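Local coordinates for protein predicted ATPase of the ABC class (Vibrio vulnificus, PDB 5D6A) that probably binds and hydrolyses ATP as an ABC-class ATPase, and is captured here with the ATP analogue AMP-PNP in its nucleotide pocket, at residues 113-118 with 159-164; 104-109 with 138-143; 30-35 with 44-49. All blocks are in the same frame, centred on the assembly; numbering follows the deposited sequence.

Interaction 1. Residues 113-118 with 159-164; sequences ENAIAI and INIITF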
loop_
_atom_site.group_PDB
_atom_site.type_symbol
_atom_site.label_atom_id
_atom_site.label_comp_id
_atom_site.label_asym_id
_atom_site.label_seq_id
_atom_site.Cartn_x
_atom_site.Cartn_y
_atom_site.Cartn_z
ATOM N N GLU A 113 -24.465 22.223 -1.381
ATOM C CA GLU A 113 -25.319 21.140 -1.839
ATOM C C GLU A 113 -24.437 19.908 -2.020
ATOM O O GLU A 113 -23.945 19.631 -3.116
ATOM C CB GLU A 113 -26.021 21.524 -3.141
ATOM C CG GLU A 113 -27.171 20.603 -3.506
ATOM C CD GLU A 113 -28.296 20.659 -2.490
ATOM O OE1 GLU A 113 -28.959 19.625 -2.285
ATOM O OE2 GLU A 113 -28.502 21.730 -1.874
ATOM N N ASN A 114 -24.238 19.177 -0.925
ATOM C CA ASN A 114 -23.380 17.982 -0.926
ATOM C C ASN A 114 -23.869 16.817 -1.793
ATOM O O ASN A 114 -23.107 15.891 -2.073
ATOM C CB ASN A 114 -23.122 17.501 0.509
ATOM C CG ASN A 114 -24.396 17.143 1.247
ATOM O OD1 ASN A 114 -25.480 17.103 0.666
ATOM N ND2 ASN A 114 -24.269 16.878 2.540
ATOM N N ALA A 115 -25.134 16.858 -2.206
ATOM C CA ALA A 115 -25.681 15.814 -3.074
ATOM C C ALA A 115 -24.992 15.869 -4.438
ATOM O O ALA A 115 -24.936 14.875 -5.162
ATOM C CB ALA A 115 -27.183 15.981 -3.229
ATOM N N ILE A 116 -24.471 17.045 -4.777
ATOM C CA ILE A 116 -23.762 17.254 -6.029
ATOM C C ILE A 116 -22.269 17.108 -5.782
ATOM O O ILE A 116 -21.756 17.568 -4.763
ATOM C CB ILE A 116 -24.049 18.653 -6.602
ATOM C CG1 ILE A 116 -25.551 18.810 -6.863
ATOM C CG2 ILE A 116 -23.249 18.884 -7.880
ATOM C CD1 ILE A 116 -25.956 20.188 -7.338
ATOM N N ALA A 117 -21.576 16.464 -6.715
ATOM C CA ALA A 117 -20.139 16.264 -6.593
ATOM C C ALA A 117 -19.472 16.169 -7.960
ATOM O O ALA A 117 -19.987 15.517 -8.864
ATOM C CB ALA A 117 -19.848 15.012 -5.781
ATOM N N ILE A 118 -18.328 16.835 -8.094
ATOM C CA ILE A 118 -17.546 16.820 -9.324
ATOM C C ILE A 118 -16.139 16.343 -8.964
ATOM O O ILE A 118 -15.637 16.635 -7.876
ATOM C CB ILE A 118 -17.514 18.207 -10.003
ATOM C CG1 ILE A 118 -16.919 18.103 -11.409
ATOM C CG2 ILE A 118 -16.752 19.219 -9.155
ATOM C CD1 ILE A 118 -16.996 19.391 -12.198
ATOM N N ILE A 159 -36.290 17.683 -6.718
ATOM C CA ILE A 159 -36.625 18.843 -7.542
ATOM C C ILE A 159 -35.725 20.014 -7.154
ATOM O O ILE A 159 -35.123 20.658 -8.015
ATOM C CB ILE A 159 -38.109 19.254 -7.369
ATOM C CG1 ILE A 159 -39.037 18.195 -7.971
ATOM C CG2 ILE A 159 -38.397 20.581 -8.059
ATOM C CD1 ILE A 159 -40.506 18.441 -7.700
ATOM N N ASN A 160 -35.628 20.268 -5.853
ATOM C CA ASN A 160 -34.802 21.356 -5.330
ATOM C C ASN A 160 -33.345 21.247 -5.792
ATOM O O ASN A 160 -32.722 22.243 -6.153
ATOM C CB ASN A 160 -34.861 21.362 -3.796
ATOM C CG ASN A 160 -34.132 22.543 -3.184
ATOM O OD1 ASN A 160 -34.099 23.632 -3.758
ATOM N ND2 ASN A 160 -33.564 22.341 -1.999
ATOM N N ILE A 161 -32.816 20.029 -5.784
ATOM C CA ILE A 161 -31.436 19.779 -6.193
ATOM C C ILE A 161 -31.226 19.926 -7.699
ATOM O O ILE A 161 -30.359 20.678 -8.147
ATOM C CB ILE A 161 -30.986 18.346 -5.813
ATOM C CG1 ILE A 161 -31.093 18.125 -4.298
ATOM C CG2 ILE A 161 -29.559 18.091 -6.292
ATOM C CD1 ILE A 161 -30.731 16.723 -3.850
ATOM N N ILE A 162 -32.034 19.205 -8.467
ATOM C CA ILE A 162 -31.895 19.152 -9.924
ATOM C C ILE A 162 -32.443 20.345 -10.708
ATOM O O ILE A 162 -31.838 20.750 -11.702
ATOM C CB ILE A 162 -32.573 17.875 -10.472
ATOM C CG1 ILE A 162 -31.997 16.629 -9.786
ATOM C CG2 ILE A 162 -32.407 17.782 -11.985
ATOM C CD1 ILE A 162 -32.712 15.342 -10.139
ATOM N N THR A 163 -33.575 20.899 -10.273
ATOM C CA THR A 163 -34.223 21.996 -11.009
ATOM C C THR A 163 -34.023 23.398 -10.439
ATOM O O THR A 163 -34.351 24.379 -11.104
ATOM C CB THR A 163 -35.743 21.766 -11.114
ATOM O OG1 THR A 163 -36.349 21.936 -9.828
ATOM C CG2 THR A 163 -36.040 20.371 -11.652
ATOM N N PHE A 164 -33.508 23.500 -9.217
ATOM C CA PHE A 164 -33.303 24.810 -8.599
ATOM C C PHE A 164 -31.820 25.107 -8.346
ATOM O O PHE A 164 -31.303 26.120 -8.819
ATOM C CB PHE A 164 -34.122 24.923 -7.307
ATOM C CG PHE A 164 -34.012 26.260 -6.634
ATOM C CD1 PHE A 164 -34.769 27.336 -7.076
ATOM C CD2 PHE A 164 -33.164 26.443 -5.552
ATOM C CE1 PHE A 164 -34.673 28.571 -6.461
ATOM C CE2 PHE A 164 -33.064 27.676 -4.931
ATOM C CZ PHE A 164 -33.819 28.740 -5.387
#
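With chi1 at -59°, Ile-161 runs its extended CG1-CD1 arm opposite its own carbonyl carbon and toward Ala-115, while CG2 is turned to Ile-116. Glu-113 swings CG away from its backbone N (chi1 -166°) and then bends at chi2 (64°), so that its side chain crosses that of Ile-161 at about a right angle and brings OE1 to the arm. OE1 approaches CG1 of Ile-161 at 3.3 Å, a van der Waals contact only. The charge is answered by Lys-157, which belongs to the same helix and forms a salt bridge with OE1. At the end of the arm, CB of Ala-115 meets CD1 of Ile-161 at 3.7 Å. CG1 of Ile-116 passes CG2 of Ile-161 at 4.1 Å, the two isoleucines sliding by in opposite directions. A single branched side chain thus serves three partners. The small methyl of Ala-115 suits a position where the loop comes close to the helix. A type I turn from Glu-113 to Ile-116, closed by Ile-116 N to Glu-113 O (3.1 Å), brings the three residues close together, with Glu-113 and Ala-115 directed at the helix and Ile-116 reaching it by CG1. Ile-116 continues the apolar surface to Leu-166 and Phe-169. Such packing of a helix, here 155-172, on an antiparallel sheet, here at the turn entering strand 116-117, is found in alpha+beta folds.

Interaction 2. Residues 104-109 with 138-143; sequences RSFAEF and IELRFR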
loop_
_atom_site.group_PDB
_atom_site.type_symbol
_atom_site.label_atom_id
_atom_site.label_comp_id
_atom_site.label_asym_id
_atom_site.label_seq_id
_atom_site.Cartn_x
_atom_site.Cartn_y
_atom_site.Cartn_z
ATOM N N ARG A 104 -13.262 23.466 -10.487
ATOM C CA ARG A 104 -13.073 23.912 -9.106
ATOM C C ARG A 104 -14.102 24.966 -8.719
ATOM O O ARG A 104 -14.541 25.013 -7.575
ATOM C CB ARG A 104 -11.663 24.463 -8.903
ATOM C CG ARG A 104 -10.561 23.456 -9.180
ATOM C CD ARG A 104 -9.190 24.077 -8.988
ATOM N NE ARG A 104 -8.129 23.188 -9.455
ATOM C CZ ARG A 104 -7.577 22.215 -8.733
ATOM N NH1 ARG A 104 -7.969 21.980 -7.485
ATOM N NH2 ARG A 104 -6.619 21.469 -9.269
ATOM N N SER A 105 -14.471 25.817 -9.675
ATOM C CA SER A 105 -15.481 26.845 -9.434
ATOM C C SER A 105 -16.833 26.183 -9.208
ATOM O O SER A 105 -17.584 26.578 -8.322
ATOM C CB SER A 105 -15.571 27.813 -10.615
ATOM O OG SER A 105 -14.375 28.552 -10.765
ATOM N N PHE A 106 -17.126 25.170 -10.019
ATOM C CA PHE A 106 -18.374 24.426 -9.910
ATOM C C PHE A 106 -18.451 23.711 -8.562
ATOM O O PHE A 106 -19.518 23.632 -7.955
ATOM C CB PHE A 106 -18.481 23.406 -11.045
ATOM C CG PHE A 106 -19.754 22.613 -11.031
ATOM C CD1 PHE A 106 -19.847 21.433 -10.305
ATOM C CD2 PHE A 106 -20.860 23.042 -11.746
ATOM C CE1 PHE A 106 -21.021 20.698 -10.290
ATOM C CE2 PHE A 106 -22.038 22.309 -11.737
ATOM C CZ PHE A 106 -22.118 21.137 -11.008
ATOM N N ALA A 107 -17.316 23.185 -8.106
ATOM C CA ALA A 107 -17.257 22.489 -6.822
ATOM C C ALA A 107 -17.481 23.466 -5.677
ATOM O O ALA A 107 -18.144 23.141 -4.694
ATOM C CB ALA A 107 -15.918 21.784 -6.658
ATOM N N GLU A 108 -16.923 24.666 -5.821
ATOM C CA GLU A 108 -17.037 25.711 -4.806
ATOM C C GLU A 108 -18.476 26.206 -4.668
ATOM O O GLU A 108 -18.980 26.339 -3.552
ATOM C CB GLU A 108 -16.101 26.880 -5.143
ATOM C CG GLU A 108 -16.042 27.983 -4.093
ATOM C CD GLU A 108 -15.469 27.526 -2.758
ATOM O OE1 GLU A 108 -14.944 26.392 -2.667
ATOM O OE2 GLU A 108 -15.539 28.316 -1.790
ATOM N N PHE A 109 -19.135 26.479 -5.793
ATOM C CA PHE A 109 -20.523 26.942 -5.752
ATOM C C PHE A 109 -21.448 25.842 -5.240
ATOM O O PHE A 109 -22.510 26.133 -4.702
ATOM C CB PHE A 109 -21.033 27.403 -7.127
ATOM C CG PHE A 109 -20.236 28.520 -7.743
ATOM C CD1 PHE A 109 -19.982 29.688 -7.038
ATOM C CD2 PHE A 109 -19.813 28.436 -9.061
ATOM C CE1 PHE A 109 -19.264 30.723 -7.615
ATOM C CE2 PHE A 109 -19.100 29.469 -9.647
ATOM C CZ PHE A 109 -18.826 30.615 -8.923
ATOM N N ILE A 138 -18.996 23.899 -23.949
ATOM C CA ILE A 138 -18.405 23.359 -22.734
ATOM C C ILE A 138 -19.277 22.234 -22.185
ATOM O O ILE A 138 -20.503 22.364 -22.128
ATOM C CB ILE A 138 -18.278 24.459 -21.660
ATOM C CG1 ILE A 138 -17.531 25.671 -22.230
ATOM C CG2 ILE A 138 -17.581 23.922 -20.420
ATOM C CD1 ILE A 138 -17.404 26.832 -21.270
ATOM N N GLU A 139 -18.648 21.131 -21.787
ATOM C CA GLU A 139 -19.378 20.002 -21.219
ATOM C C GLU A 139 -18.916 19.725 -19.793
ATOM O O GLU A 139 -17.717 19.656 -19.520
ATOM C CB GLU A 139 -19.216 18.741 -22.077
ATOM C CG GLU A 139 -19.942 17.527 -21.507
ATOM C CD GLU A 139 -19.851 16.294 -22.387
ATOM O OE1 GLU A 139 -19.410 16.406 -23.553
ATOM O OE2 GLU A 139 -20.233 15.206 -21.910
ATOM N N LEU A 140 -19.884 19.573 -18.891
ATOM C CA LEU A 140 -19.617 19.280 -17.493
ATOM C C LEU A 140 -20.098 17.879 -17.183
ATOM O O LEU A 140 -21.171 17.473 -17.634
ATOM C CB LEU A 140 -20.359 20.254 -16.583
ATOM C CG LEU A 140 -20.104 21.741 -16.798
ATOM C CD1 LEU A 140 -20.958 22.536 -15.823
ATOM C CD2 LEU A 140 -18.629 22.081 -16.640
ATOM N N ARG A 141 -19.304 17.145 -16.414
ATOM C CA ARG A 141 -19.660 15.798 -16.005
ATOM C C ARG A 141 -19.495 15.711 -14.500
ATOM O O ARG A 141 -18.457 16.096 -13.961
ATOM C CB ARG A 141 -18.795 14.765 -16.711
ATOM C CG ARG A 141 -18.928 14.793 -18.224
ATOM C CD ARG A 141 -18.199 13.619 -18.845
ATOM N NE ARG A 141 -18.286 13.617 -20.299
ATOM C CZ ARG A 141 -17.653 12.750 -21.083
ATOM N NH1 ARG A 141 -16.872 11.809 -20.561
ATOM N NH2 ARG A 141 -17.792 12.831 -22.397
ATOM N N PHE A 142 -20.522 15.204 -13.827
ATOM C CA PHE A 142 -20.524 15.126 -12.375
ATOM C C PHE A 142 -21.546 14.111 -11.876
ATOM O O PHE A 142 -22.265 13.499 -12.667
ATOM C CB PHE A 142 -20.839 16.517 -11.807
ATOM C CG PHE A 142 -22.068 17.140 -12.400
ATOM C CD1 PHE A 142 -21.981 17.903 -13.556
ATOM C CD2 PHE A 142 -23.312 16.948 -11.819
ATOM C CE1 PHE A 142 -23.111 18.470 -14.117
ATOM C CE2 PHE A 142 -24.447 17.513 -12.374
ATOM C CZ PHE A 142 -24.345 18.275 -13.526
ATOM N N ARG A 143 -21.600 13.939 -10.557
ATOM C CA ARG A 143 -22.533 13.008 -9.932
ATOM C C ARG A 143 -23.579 13.740 -9.097
ATOM O O ARG A 143 -23.362 14.872 -8.663
ATOM C CB ARG A 143 -21.778 12.030 -9.037
ATOM C CG ARG A 143 -20.785 11.132 -9.755
ATOM C CD ARG A 143 -20.061 10.270 -8.736
ATOM N NE ARG A 143 -19.144 9.296 -9.330
ATOM C CZ ARG A 143 -19.465 8.045 -9.667
ATOM N NH1 ARG A 143 -20.701 7.578 -9.489
ATOM N NH2 ARG A 143 -18.539 7.250 -10.192
#
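Phe-106 on the helix meets Leu-140 and Phe-142 on the strand, three buried side chains that make up the whole contact. Residues two apart on a strand face the same way, which is why Leu-140 and Phe-142 can receive one ring together. Phe-142 holds its ring between its backbone N and carbonyl carbon (chi1 51°), and this turns one ring face to the helix. CZ of Phe-106 stands over the centre of that face and comes within 4.1 Å of CD1 of Phe-142. The two rings are neither stacked nor perpendicular: their planes make 35° and their centroids lie 5.1 Å apart. Further along the Phe-106 ring, CD2 touches CD1 of Leu-140, also at 4.1 Å. A flat aromatic can span the gap between helix and strand, where CA of Phe-106 and CA of Leu-140 are 9.2 Å apart, and the branched leucine fills in beside it.

The outward sides are looser and more polar. Glu-108, exposed on the helix, marks the solvent side and pairs with Lys-111. The far face of the strand instead carries a salt bridge from buried Arg-141, whose NE meets OE2 of Glu-139 at 3.0 Å, in the guanidinium plane but from above the carboxylate plane. Arg-74 also binds that oxygen, and NH1 of Arg-141 bonds to His-548 O. Around the apolar patch, Phe-169 and Leu-166 of helix 155-172 cover Phe-106 and Phe-142 respectively, while strands 71-78 and 131-133 flank 137-144 in the sheet beneath helix 92-109.

Interaction 3. Residues 30-35 with 44-49; sequences AKLKKL and QQIKGQ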
loop_
_atom_site.group_PDB
_atom_site.type_symbol
_atom_site.label_atom_id
_atom_site.label_comp_id
_atom_site.label_asym_id
_atom_site.label_seq_id
_atom_site.Cartn_x
_atom_site.Cartn_y
_atom_site.Cartn_z
ATOM N N ALA A 30 -42.911 18.226 -13.349
ATOM C CA ALA A 30 -44.201 17.541 -13.245
ATOM C C ALA A 30 -44.035 16.022 -13.256
ATOM O O ALA A 30 -44.723 15.309 -12.523
ATOM C CB ALA A 30 -45.119 17.978 -14.376
ATOM N N LYS A 31 -43.119 15.540 -14.092
ATOM C CA LYS A 31 -42.837 14.110 -14.208
ATOM C C LYS A 31 -42.178 13.578 -12.936
ATOM O O LYS A 31 -42.333 12.409 -12.582
ATOM C CB LYS A 31 -41.924 13.859 -15.415
ATOM C CG LYS A 31 -41.592 12.399 -15.684
ATOM C CD LYS A 31 -40.731 12.258 -16.930
ATOM C CE LYS A 31 -40.435 10.802 -17.246
ATOM N NZ LYS A 31 -39.611 10.663 -18.477
ATOM N N LEU A 32 -41.448 14.454 -12.252
ATOM C CA LEU A 32 -40.742 14.090 -11.030
ATOM C C LEU A 32 -41.674 14.098 -9.809
ATOM O O LEU A 32 -41.482 13.314 -8.881
ATOM C CB LEU A 32 -39.546 15.032 -10.831
ATOM C CG LEU A 32 -38.541 14.768 -9.707
ATOM C CD1 LEU A 32 -37.989 13.351 -9.749
ATOM C CD2 LEU A 32 -37.401 15.775 -9.793
ATOM N N LYS A 33 -42.683 14.970 -9.817
ATOM C CA LYS A 33 -43.647 15.046 -8.709
ATOM C C LYS A 33 -44.380 13.723 -8.503
ATOM O O LYS A 33 -44.618 13.308 -7.369
ATOM C CB LYS A 33 -44.690 16.143 -8.953
ATOM C CG LYS A 33 -44.173 17.569 -8.873
ATOM C CD LYS A 33 -45.288 18.554 -9.193
ATOM C CE LYS A 33 -44.819 19.998 -9.126
ATOM N NZ LYS A 33 -44.357 20.387 -7.766
ATOM N N LYS A 34 -44.738 13.073 -9.608
ATOM C CA LYS A 34 -45.461 11.800 -9.567
ATOM C C LYS A 34 -44.683 10.685 -8.871
ATOM O O LYS A 34 -45.276 9.727 -8.376
ATOM C CB LYS A 34 -45.820 11.345 -10.985
ATOM C CG LYS A 34 -46.762 12.277 -11.731
ATOM C CD LYS A 34 -47.085 11.728 -13.113
ATOM C CE LYS A 34 -48.041 12.634 -13.872
ATOM N NZ LYS A 34 -48.331 12.104 -15.231
ATOM N N LEU A 35 -43.361 10.814 -8.830
ATOM C CA LEU A 35 -42.513 9.802 -8.209
ATOM C C LEU A 35 -42.412 9.941 -6.686
ATOM O O LEU A 35 -41.646 9.216 -6.053
ATOM C CB LEU A 35 -41.108 9.851 -8.823
ATOM C CG LEU A 35 -41.024 9.657 -10.342
ATOM C CD1 LEU A 35 -39.582 9.759 -10.808
ATOM C CD2 LEU A 35 -41.631 8.326 -10.757
ATOM N N GLN A 44 -35.425 5.360 -12.275
ATOM C CA GLN A 44 -35.056 4.914 -13.623
ATOM C C GLN A 44 -35.830 5.648 -14.717
ATOM O O GLN A 44 -35.354 5.765 -15.845
ATOM C CB GLN A 44 -35.285 3.404 -13.768
ATOM C CG GLN A 44 -34.294 2.546 -13.000
ATOM C CD GLN A 44 -32.886 2.670 -13.542
ATOM O OE1 GLN A 44 -32.687 2.945 -14.728
ATOM N NE2 GLN A 44 -31.895 2.458 -12.680
ATOM N N GLN A 45 -37.020 6.138 -14.376
ATOM C CA GLN A 45 -37.870 6.860 -15.324
ATOM C C GLN A 45 -37.344 8.264 -15.638
ATOM O O GLN A 45 -37.729 8.865 -16.639
ATOM C CB GLN A 45 -39.302 6.941 -14.785
ATOM C CG GLN A 45 -39.961 5.581 -14.581
ATOM C CD GLN A 45 -41.340 5.677 -13.957
ATOM O OE1 GLN A 45 -41.907 6.761 -13.830
ATOM N NE2 GLN A 45 -41.887 4.533 -13.563
ATOM N N ILE A 46 -36.467 8.778 -14.780
ATOM C CA ILE A 46 -35.873 10.103 -14.959
ATOM C C ILE A 46 -34.801 10.073 -16.048
ATOM O O ILE A 46 -34.514 11.092 -16.676
ATOM C CB ILE A 46 -35.257 10.609 -13.632
ATOM C CG1 ILE A 46 -36.327 10.679 -12.537
ATOM C CG2 ILE A 46 -34.596 11.965 -13.811
ATOM C CD1 ILE A 46 -37.520 11.541 -12.893
ATOM N N LYS A 47 -34.221 8.893 -16.261
ATOM C CA LYS A 47 -33.180 8.683 -17.267
ATOM C C LYS A 47 -33.539 9.348 -18.595
ATOM O O LYS A 47 -34.669 9.223 -19.064
ATOM C CB LYS A 47 -33.010 7.180 -17.510
ATOM C CG LYS A 47 -31.819 6.804 -18.380
ATOM C CD LYS A 47 -30.520 6.863 -17.599
ATOM C CE LYS A 47 -30.333 5.651 -16.696
ATOM N NZ LYS A 47 -30.062 4.409 -17.472
ATOM N N GLY A 48 -32.579 10.047 -19.201
ATOM C CA GLY A 48 -32.808 10.696 -20.492
ATOM C C GLY A 48 -32.195 12.074 -20.626
ATOM O O GLY A 48 -31.439 12.519 -19.766
ATOM N N GLN A 49 -32.529 12.742 -21.727
ATOM C CA GLN A 49 -32.043 14.088 -22.014
ATOM C C GLN A 49 -33.144 15.115 -21.773
ATOM O O GLN A 49 -34.320 14.854 -22.041
ATOM C CB GLN A 49 -31.570 14.186 -23.469
ATOM C CG GLN A 49 -31.080 15.571 -23.880
ATOM C CD GLN A 49 -30.643 15.642 -25.331
ATOM O OE1 GLN A 49 -30.725 14.660 -26.067
ATOM N NE2 GLN A 49 -30.178 16.813 -25.749
#
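A helix-loop-strand unit at the start of the N-terminal region is closed where Leu-32 of helix 23-33 and Leu-35 just beyond it meet Ile-46, shortly before strand 48-51. The chain leaves the helix, makes a short loop and comes back through a 3-10 turn, so the helix end and the strand entrance face each other. CD1 of Ile-46 is the meeting point. CD1 of Leu-32 reaches it at 3.7 Å, with the two side chains crossing at about a right angle, and CD1 of Leu-35 touches it at 3.4 Å as that leucine slides past Ile-46 in the opposite direction. The backbone bond from Leu-35 N to Leu-32 O, 3.1 Å long, helps to keep the two leucines together as a pair. The other methyl of Leu-35, CD2, lies against OE1 of Gln-45, 3.5 Å away, so the amide end of this exposed glutamine lies over the border of the apolar patch.

Lys-31 reaches the backbone of the same glutamine. Its chain is fully stretched, with CG anti to the backbone N (chi1 -178°), and this length brings NZ to the carbonyl O of Gln-45 at 3.2 Å, a weak hydrogen bond. Farther in, Ile-46 packs on Ile-59 of strand 56-61 and Leu-32 on Ala-158 and Ile-159 of helix 155-172.

Chemically, then, the contact is a buried aliphatic centre with a polar margin. Shape and burial probably provide most of its hold, while the long, exposed lysine and glutamine rim the centre, the lysine by a weak bond to a carbonyl and the glutamine by its amide oxygen against a leucine methyl.

All three contacts lie within the N-terminal part of this ABC-class ATPase, on the same side of the chain's centre, and reach one antiparallel sheet. Interaction 3 closes before the others begin, whereas interactions 1 and 2 interleave: 104-109, 113-118, 138-143, then 159-164. Interactions 1 and 2 have centres about 11 Å apart and touch directly, since strands 116-117 and 137-144 are sheet neighbours; Ala-117 O to Arg-143 N, 2.8 Å, is a probable hydrogen bond. Interaction 3 lies about 15 Å from interaction 1, centre to centre, joined by Ile-159 packing on Leu-32, and about 23 Å from interaction 2. Helices 23-33, 92-109 and 155-172 are thereby tied to one sheet, away from the nucleotide pocket.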